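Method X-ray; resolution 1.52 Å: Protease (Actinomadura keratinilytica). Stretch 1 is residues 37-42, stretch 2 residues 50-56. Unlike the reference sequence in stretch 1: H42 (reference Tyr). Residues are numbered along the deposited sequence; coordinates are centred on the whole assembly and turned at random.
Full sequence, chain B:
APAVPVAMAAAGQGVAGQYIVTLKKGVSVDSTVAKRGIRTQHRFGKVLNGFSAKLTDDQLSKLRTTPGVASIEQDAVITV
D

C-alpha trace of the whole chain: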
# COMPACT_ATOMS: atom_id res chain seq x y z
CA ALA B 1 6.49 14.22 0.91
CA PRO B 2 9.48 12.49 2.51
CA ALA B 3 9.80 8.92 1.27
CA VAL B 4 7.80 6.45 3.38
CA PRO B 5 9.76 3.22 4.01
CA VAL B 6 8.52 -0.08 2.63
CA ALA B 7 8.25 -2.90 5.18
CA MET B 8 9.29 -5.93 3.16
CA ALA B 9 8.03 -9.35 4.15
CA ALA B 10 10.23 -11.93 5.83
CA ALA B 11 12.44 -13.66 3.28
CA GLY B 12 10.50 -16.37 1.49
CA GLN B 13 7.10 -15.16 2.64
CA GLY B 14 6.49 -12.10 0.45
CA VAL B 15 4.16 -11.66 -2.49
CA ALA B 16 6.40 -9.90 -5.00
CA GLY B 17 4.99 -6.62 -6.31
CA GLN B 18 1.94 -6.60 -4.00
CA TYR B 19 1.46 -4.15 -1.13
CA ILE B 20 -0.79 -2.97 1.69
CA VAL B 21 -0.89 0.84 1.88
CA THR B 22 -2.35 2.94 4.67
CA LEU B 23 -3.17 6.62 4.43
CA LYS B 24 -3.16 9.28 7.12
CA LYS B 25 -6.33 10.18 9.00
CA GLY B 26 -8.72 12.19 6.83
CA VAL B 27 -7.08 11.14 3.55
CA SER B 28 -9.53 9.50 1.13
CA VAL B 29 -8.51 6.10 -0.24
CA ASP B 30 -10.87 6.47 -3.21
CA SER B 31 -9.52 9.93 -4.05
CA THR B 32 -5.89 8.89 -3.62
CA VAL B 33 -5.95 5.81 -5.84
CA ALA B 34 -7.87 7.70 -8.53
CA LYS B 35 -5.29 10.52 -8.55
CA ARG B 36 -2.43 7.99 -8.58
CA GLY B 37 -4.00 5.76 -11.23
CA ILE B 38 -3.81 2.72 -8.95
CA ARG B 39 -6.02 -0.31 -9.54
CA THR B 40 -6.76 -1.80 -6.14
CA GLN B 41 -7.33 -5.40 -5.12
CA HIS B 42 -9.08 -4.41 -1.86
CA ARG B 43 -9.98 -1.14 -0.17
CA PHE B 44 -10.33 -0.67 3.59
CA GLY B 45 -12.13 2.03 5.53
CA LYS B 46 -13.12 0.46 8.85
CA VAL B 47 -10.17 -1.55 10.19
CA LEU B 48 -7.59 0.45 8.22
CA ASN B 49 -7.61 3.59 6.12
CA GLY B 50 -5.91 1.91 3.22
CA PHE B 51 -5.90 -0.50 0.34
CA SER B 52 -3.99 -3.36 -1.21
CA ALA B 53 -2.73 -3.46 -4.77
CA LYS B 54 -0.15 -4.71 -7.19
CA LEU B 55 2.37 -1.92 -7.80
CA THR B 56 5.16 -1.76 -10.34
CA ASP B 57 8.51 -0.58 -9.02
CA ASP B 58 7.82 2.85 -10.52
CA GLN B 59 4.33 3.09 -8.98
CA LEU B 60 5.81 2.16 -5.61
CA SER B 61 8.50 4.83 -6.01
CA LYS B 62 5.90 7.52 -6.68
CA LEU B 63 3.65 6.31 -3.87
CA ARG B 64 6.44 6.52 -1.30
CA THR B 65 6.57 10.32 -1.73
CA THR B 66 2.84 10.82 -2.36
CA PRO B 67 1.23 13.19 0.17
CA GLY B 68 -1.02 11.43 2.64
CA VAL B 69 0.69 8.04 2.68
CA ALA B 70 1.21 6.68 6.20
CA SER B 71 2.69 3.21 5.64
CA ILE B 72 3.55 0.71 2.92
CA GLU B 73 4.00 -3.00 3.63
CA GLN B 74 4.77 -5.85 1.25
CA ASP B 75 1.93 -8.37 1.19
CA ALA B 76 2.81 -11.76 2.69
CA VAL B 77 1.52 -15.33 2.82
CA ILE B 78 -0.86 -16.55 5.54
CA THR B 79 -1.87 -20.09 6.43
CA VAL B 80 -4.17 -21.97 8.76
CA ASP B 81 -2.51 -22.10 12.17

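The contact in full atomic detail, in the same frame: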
# COMPACT_ATOMS: atom_id res chain seq x y z
N GLY B 37 -3.78 6.77 -10.22
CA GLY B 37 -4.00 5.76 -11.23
C GLY B 37 -3.67 4.36 -10.75
O GLY B 37 -3.02 3.60 -11.47
N ILE B 38 -4.09 4.02 -9.53
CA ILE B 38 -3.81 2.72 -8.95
C ILE B 38 -5.07 1.87 -9.01
O ILE B 38 -6.14 2.31 -8.58
CB ILE B 38 -3.30 2.84 -7.50
CG1 ILE B 38 -1.94 3.54 -7.48
CG2 ILE B 38 -3.22 1.46 -6.85
CD1 ILE B 38 -1.41 3.80 -6.10
N ARG B 39 -4.94 0.67 -9.56
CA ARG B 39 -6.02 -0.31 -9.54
C ARG B 39 -5.86 -1.16 -8.29
O ARG B 39 -4.84 -1.83 -8.11
CB ARG B 39 -5.99 -1.17 -10.80
CG ARG B 39 -6.99 -2.31 -10.81
CD ARG B 39 -6.91 -3.11 -12.10
NE ARG B 39 -8.01 -4.05 -12.24
N THR B 40 -6.86 -1.11 -7.41
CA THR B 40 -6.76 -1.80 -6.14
C THR B 40 -7.28 -3.23 -6.25
O THR B 40 -8.10 -3.56 -7.11
CB THR B 40 -7.56 -1.07 -5.05
OG1 THR B 40 -8.93 -0.95 -5.46
CG2 THR B 40 -6.96 0.31 -4.79
N GLN B 41 -6.77 -4.08 -5.37
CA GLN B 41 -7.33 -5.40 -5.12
C GLN B 41 -8.39 -5.37 -4.02
O GLN B 41 -9.43 -6.02 -4.15
CB GLN B 41 -6.22 -6.39 -4.75
CG GLN B 41 -5.28 -6.65 -5.90
CD GLN B 41 -4.02 -7.39 -5.50
OE1 GLN B 41 -3.49 -7.20 -4.40
NE2 GLN B 41 -3.53 -8.25 -6.39
N HIS B 42 -8.13 -4.62 -2.94
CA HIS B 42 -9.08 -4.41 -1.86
C HIS B 42 -8.93 -2.98 -1.36
O HIS B 42 -7.85 -2.42 -1.40
CB HIS B 42 -8.86 -5.34 -0.67
CG HIS B 42 -9.02 -6.79 -0.99
ND1 HIS B 42 -10.26 -7.36 -1.20
CD2 HIS B 42 -8.11 -7.78 -1.11
CE1 HIS B 42 -10.10 -8.65 -1.45
NE2 HIS B 42 -8.81 -8.93 -1.39
N GLY B 50 -6.94 2.40 4.11
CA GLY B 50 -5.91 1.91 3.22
C GLY B 50 -6.46 1.03 2.13
O GLY B 50 -7.67 0.96 1.90
N PHE B 51 -5.55 0.34 1.47
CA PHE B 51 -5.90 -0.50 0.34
C PHE B 51 -4.76 -1.46 0.09
O PHE B 51 -3.66 -1.31 0.63
CB PHE B 51 -6.20 0.34 -0.92
CG PHE B 51 -5.01 1.15 -1.41
CD1 PHE B 51 -4.78 2.43 -0.92
CD2 PHE B 51 -4.14 0.62 -2.35
CE1 PHE B 51 -3.69 3.18 -1.36
CE2 PHE B 51 -3.04 1.37 -2.81
CZ PHE B 51 -2.82 2.66 -2.31
N SER B 52 -5.03 -2.46 -0.74
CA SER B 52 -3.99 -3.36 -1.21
C SER B 52 -4.00 -3.33 -2.73
O SER B 52 -5.04 -3.12 -3.36
CB SER B 52 -4.17 -4.80 -0.68
OG SER B 52 -5.40 -5.36 -1.10
N ALA B 53 -2.82 -3.54 -3.32
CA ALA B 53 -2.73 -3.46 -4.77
C ALA B 53 -1.40 -4.04 -5.23
O ALA B 53 -0.42 -4.09 -4.48
CB ALA B 53 -2.86 -2.01 -5.26
N LYS B 54 -1.40 -4.48 -6.48
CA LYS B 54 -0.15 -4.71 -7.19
C LYS B 54 0.41 -3.36 -7.62
O LYS B 54 -0.34 -2.51 -8.11
CB LYS B 54 -0.37 -5.61 -8.40
CG LYS B 54 -0.66 -7.06 -8.03
CD LYS B 54 -0.25 -8.02 -9.13
CE LYS B 54 -0.57 -9.46 -8.74
NZ LYS B 54 0.26 -9.95 -7.60
N LEU B 55 1.70 -3.16 -7.41
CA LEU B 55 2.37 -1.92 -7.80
C LEU B 55 3.66 -2.27 -8.53
O LEU B 55 4.46 -3.06 -8.02
CB LEU B 55 2.67 -1.04 -6.59
CG LEU B 55 1.48 -0.61 -5.73
CD1 LEU B 55 1.98 0.16 -4.51
CD2 LEU B 55 0.50 0.24 -6.55
N THR B 56 3.85 -1.68 -9.70
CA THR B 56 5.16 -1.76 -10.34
C THR B 56 6.18 -1.00 -9.49
O THR B 56 5.84 -0.21 -8.61
CB THR B 56 5.11 -1.17 -11.75
OG1 THR B 56 4.85 0.23 -11.68
CG2 THR B 56 4.01 -1.84 -12.56
O HOH W 1 -3.81 -4.30 -8.00
O HOH W 2 -2.22 -2.59 -10.09
O HOH W 3 -4.81 -7.74 -2.11

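The two stretches meet through one short antiparallel bridge and a hydrophobic cluster beside it. H42 and S52 form the bridge. S52 N donates to H42 O at 2.9 Å. The return bond, H42 N to S52 O, is weak at 3.5 Å. S52 O has a better donor next door: Q41 N reaches it at 2.8 Å. The carbonyl of S52 thus takes two successive amides of stretch 1, the first of them more tightly.

The side chains of H42 and S52 lie on the same face of the sheet. H42 has chi1 m and S52 has chi1 p. The S52 rotamer brings OG to 3.5 Å from H42 CB. The hydroxyl lies at the edge of the imidazole, near its plane, so the ring is not covered by it. H42 differs from the reference sequence, which has Tyr here, and it also touches a crystal neighbour.

Q41 is m at chi1 and t at chi2. This extended path carries its amide group along stretch 2, past S52, to A53 and K54. Q41 NE2 comes 3.5 Å from K54 CG, a packing contact, and is hydrogen-bonded elsewhere in the structure. Q41 OE1 accepts from water 3 at 2.7 Å. The same water is 2.7 Å from S52 OG, so it links the two side chains.

I38 points toward stretch 2 and is buried. With chi1 m and chi2 t, its CG2 methyl packs against three side chains: A53 CB at 3.8 Å, L55 CD2 at 3.9 Å and F51 CE2 at 4.0 Å. L55 starts sideways, but its m,t conformation brings its end nearer to I38. F51 also points toward stretch 1, with chi1 p and chi2 -89°. Its ring meets the methyls of I38 and T40 obliquely, with T40 CG2 3.7 Å from F51 CD2. T40 is p at chi1. This places CG2 by the phenyl ring, while OG1 is hydrogen-bonded to a residue adjoining the stretches.

A53 has a small side chain in a close place. Its CB lies 3.5 Å from R39 O and 4.0 Å from T40 CA. Beyond the bridge, water takes over the backbone link. Water 1 donates to R39 O at 2.7 Å and accepts from K54 N at 2.9 Å. The R39 side chain is t at chi1, chi2 and chi3. Its end leads away from stretch 2, and the model stops at NE.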